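PDB 7AE2: protein adenylyltransferase MntA from Aphanizomenon flos-aquae 2012/KM1/D3, which neutralizes the toxin HepT, mainly by adding two AMP units in succession, the second on the first, to a tyrosine, as the antitoxin of a type VII toxin-antitoxin system. Local coordinates for residues L28-S33 / W45-L50. Numbering follows the deposited sequence.
Sequences LVLFGS and WDFAVL
Phe31 lays its ring across Asp46, and the CB of Asp46 sits over one face, 3.7 Å from the ring centroid, as a CH-pi contact. The ring reaches there because its CG stands between the backbone N and the carbonyl carbon (chi1 64°), which swings it over the neighbouring strand. Its CE1 corner fits against the CB of Ala48, at 3.7 Å, and the edge of the ring meets Ala48 N. On the other face of the sheet, the methyl CD1 of Leu28 fills the notch between Phe47 CB and Val49 CG1, 3.7 Å from each. The next bump, Leu30 CD1, lies 3.7 Å from Phe47 CE1 and also touches the edge of the Trp45 ring. Beneath these side chains, Val29 and Ala48 form an antiparallel hydrogen-bonded pair (Ala48 N to Val29 O 2.7 Å). Phe31 N still bonds to Asp46 O, while a water bridges Phe31 O and Asp46 N. A second water donates to Asp46 OD2. Gly32 and Asp46 belong to the GSX(10)DXD motif of nucleotidyltransferases, and Asp46, inferred to be catalytic, probably binds magnesium with Asp44 and Asp86. Strands 25-31 and 45-51 are the two central strands of the four-stranded sheet. Strand 106-110 flanks 25-31, and strand 85-89 flanks 45-51. Val101 of helix 95-104 packs on Val29, Phe31 and Ala48.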
ATOM      1  N   LEU B  28      25.667   3.201   3.376  1.00 56.20           N
ATOM      2  CA  LEU B  28      24.325   3.742   3.189  1.00 49.85           C
ATOM      3  C   LEU B  28      24.384   4.776   2.078  1.00 50.46           C
ATOM      4  O   LEU B  28      25.159   5.734   2.164  1.00 51.34           O
ATOM      5  CB  LEU B  28      23.792   4.371   4.478  1.00 49.52           C
ATOM      6  CG  LEU B  28      22.429   5.061   4.369  1.00 49.08           C
ATOM      7  CD1 LEU B  28      21.326   4.044   4.126  1.00 48.43           C
ATOM      8  CD2 LEU B  28      22.141   5.889   5.613  1.00 49.37           C
ATOM      9  N   VAL B  29      23.569   4.587   1.042  1.00 50.35           N
ATOM     10  CA  VAL B  29      23.566   5.454  -0.132  1.00 51.38           C
ATOM     11  C   VAL B  29      22.154   5.982  -0.353  1.00 51.25           C
ATOM     12  O   VAL B  29      21.184   5.218  -0.309  1.00 53.05           O
ATOM     13  CB  VAL B  29      24.068   4.715  -1.386  1.00 52.93           C
ATOM     14  CG1 VAL B  29      24.113   5.659  -2.575  1.00 53.80           C
ATOM     15  CG2 VAL B  29      25.438   4.101  -1.134  1.00 52.82           C
ATOM     16  N   LEU B  30      22.045   7.286  -0.590  1.00 52.27           N
ATOM     17  CA  LEU B  30      20.782   7.917  -0.945  1.00 54.38           C
ATOM     18  C   LEU B  30      20.704   8.065  -2.458  1.00 55.56           C
ATOM     19  O   LEU B  30      21.648   8.551  -3.089  1.00 56.97           O
ATOM     20  CB  LEU B  30      20.638   9.284  -0.274  1.00 53.68           C
ATOM     21  CG  LEU B  30      19.386  10.085  -0.646  1.00 59.46           C
ATOM     22  CD1 LEU B  30      18.144   9.529   0.042  1.00 59.04           C
ATOM     23  CD2 LEU B  30      19.569  11.563  -0.330  1.00 61.18           C
ATOM     24  N   PHE B  31      19.581   7.642  -3.033  1.00 59.01           N
ATOM     25  CA  PHE B  31      19.343   7.762  -4.463  1.00 64.11           C
ATOM     26  C   PHE B  31      17.888   8.150  -4.681  1.00 68.64           C
ATOM     27  O   PHE B  31      17.108   8.291  -3.734  1.00 68.56           O
ATOM     28  CB  PHE B  31      19.699   6.465  -5.203  1.00 66.39           C
ATOM     29  CG  PHE B  31      18.850   5.285  -4.813  1.00 69.53           C
ATOM     30  CD1 PHE B  31      19.163   4.524  -3.697  1.00 66.32           C
ATOM     31  CD2 PHE B  31      17.747   4.929  -5.572  1.00 72.28           C
ATOM     32  CE1 PHE B  31      18.384   3.435  -3.341  1.00 63.11           C
ATOM     33  CE2 PHE B  31      16.966   3.843  -5.222  1.00 69.60           C
ATOM     34  CZ  PHE B  31      17.285   3.095  -4.106  1.00 64.10           C
ATOM     35  N   GLY B  32      17.524   8.328  -5.946  1.00 73.97           N
ATOM     36  CA  GLY B  32      16.174   8.723  -6.287  1.00 76.87           C
ATOM     37  C   GLY B  32      15.994  10.224  -6.373  1.00 80.59           C
ATOM     38  O   GLY B  32      16.926  10.953  -6.724  1.00 83.34           O
ATOM     39  N   SER B  33      14.794  10.694  -6.035  1.00 81.84           N
ATOM     40  CA  SER B  33      14.475  12.108  -6.192  1.00 83.35           C
ATOM     41  C   SER B  33      15.198  12.959  -5.152  1.00 82.20           C
ATOM     42  O   SER B  33      15.673  14.060  -5.456  1.00 84.05           O
ATOM     43  CB  SER B  33      12.962  12.309  -6.101  1.00 83.62           C
ATOM     44  N   TRP B  45      11.923   8.741   0.289  1.00 73.59           N
ATOM     45  CA  TRP B  45      13.335   8.596   0.616  1.00 64.35           C
ATOM     46  C   TRP B  45      13.792   7.198   0.217  1.00 60.28           C
ATOM     47  O   TRP B  45      13.309   6.202   0.768  1.00 60.77           O
ATOM     48  CB  TRP B  45      13.577   8.844   2.105  1.00 58.67           C
ATOM     49  CG  TRP B  45      13.225  10.231   2.546  1.00 58.21           C
ATOM     50  CD1 TRP B  45      11.995  10.683   2.922  1.00 59.96           C
ATOM     51  CD2 TRP B  45      14.115  11.347   2.657  1.00 59.67           C
ATOM     52  NE1 TRP B  45      12.061  12.013   3.260  1.00 64.17           N
ATOM     53  CE2 TRP B  45      13.353  12.444   3.106  1.00 63.96           C
ATOM     54  CE3 TRP B  45      15.481  11.527   2.419  1.00 58.73           C
ATOM     55  CZ2 TRP B  45      13.913  13.702   3.322  1.00 65.85           C
ATOM     56  CZ3 TRP B  45      16.034  12.774   2.636  1.00 58.24           C
ATOM     57  CH2 TRP B  45      15.250  13.846   3.082  1.00 61.48           C
ATOM     58  N   ASP B  46      14.715   7.128  -0.737  1.00 55.24           N
ATOM     59  CA  ASP B  46      15.226   5.865  -1.261  1.00 56.89           C
ATOM     60  C   ASP B  46      16.655   5.674  -0.765  1.00 53.77           C
ATOM     61  O   ASP B  46      17.551   6.450  -1.119  1.00 53.13           O
ATOM     62  CB  ASP B  46      15.161   5.846  -2.787  1.00 64.32           C
ATOM     63  CG  ASP B  46      13.736   5.921  -3.313  1.00 68.17           C
ATOM     64  OD1 ASP B  46      12.858   5.212  -2.775  1.00 68.36           O
ATOM     65  OD2 ASP B  46      13.493   6.692  -4.267  1.00 72.65           O
ATOM     66  N   PHE B  47      16.868   4.645   0.053  1.00 50.64           N
ATOM     67  CA  PHE B  47      18.180   4.327   0.597  1.00 49.71           C
ATOM     68  C   PHE B  47      18.623   2.954   0.113  1.00 52.32           C
ATOM     69  O   PHE B  47      17.814   2.025   0.022  1.00 53.10           O
ATOM     70  CB  PHE B  47      18.179   4.351   2.131  1.00 48.98           C
ATOM     71  CG  PHE B  47      17.840   5.691   2.723  1.00 49.54           C
ATOM     72  CD1 PHE B  47      18.786   6.702   2.766  1.00 53.55           C
ATOM     73  CD2 PHE B  47      16.583   5.933   3.250  1.00 50.03           C
ATOM     74  CE1 PHE B  47      18.478   7.934   3.315  1.00 50.83           C
ATOM     75  CE2 PHE B  47      16.269   7.163   3.799  1.00 50.97           C
ATOM     76  CZ  PHE B  47      17.219   8.165   3.831  1.00 51.35           C
ATOM     77  N   ALA B  48      19.911   2.832  -0.194  1.00 51.61           N
ATOM     78  CA  ALA B  48      20.530   1.561  -0.539  1.00 50.52           C
ATOM     79  C   ALA B  48      21.517   1.186   0.555  1.00 49.28           C
ATOM     80  O   ALA B  48      22.394   1.982   0.906  1.00 49.40           O
ATOM     81  CB  ALA B  48      21.238   1.639  -1.893  1.00 52.73           C
ATOM     82  N   VAL B  49      21.370  -0.020   1.095  1.00 50.31           N
ATOM     83  CA  VAL B  49      22.179  -0.473   2.217  1.00 55.67           C
ATOM     84  C   VAL B  49      23.039  -1.647   1.776  1.00 57.77           C
ATOM     85  O   VAL B  49      22.641  -2.458   0.934  1.00 57.33           O
ATOM     86  CB  VAL B  49      21.309  -0.862   3.431  1.00 57.67           C
ATOM     87  CG1 VAL B  49      20.660   0.371   4.036  1.00 57.32           C
ATOM     88  CG2 VAL B  49      20.252  -1.874   3.020  1.00 57.02           C
ATOM     89  N   LEU B  50      24.231  -1.731   2.361  1.00 60.74           N
ATOM     90  CA  LEU B  50      25.163  -2.828   2.119  1.00 64.25           C
ATOM     91  C   LEU B  50      25.564  -3.398   3.471  1.00 65.95           C
ATOM     92  O   LEU B  50      26.226  -2.719   4.261  1.00 67.43           O
ATOM     93  CB  LEU B  50      26.387  -2.354   1.334  1.00 66.45           C
ATOM     94  CG  LEU B  50      27.437  -3.416   1.007  1.00 70.18           C
ATOM     95  CD1 LEU B  50      26.817  -4.548   0.204  1.00 69.83           C
ATOM     96  CD2 LEU B  50      28.611  -2.801   0.259  1.00 70.76           C
TER
HETATM   97  O   HOH W   1      14.560   9.347  -2.755  1.00 72.14           O
HETATM   98  O   HOH W   2      12.985   8.020  -7.009  1.00 77.78           O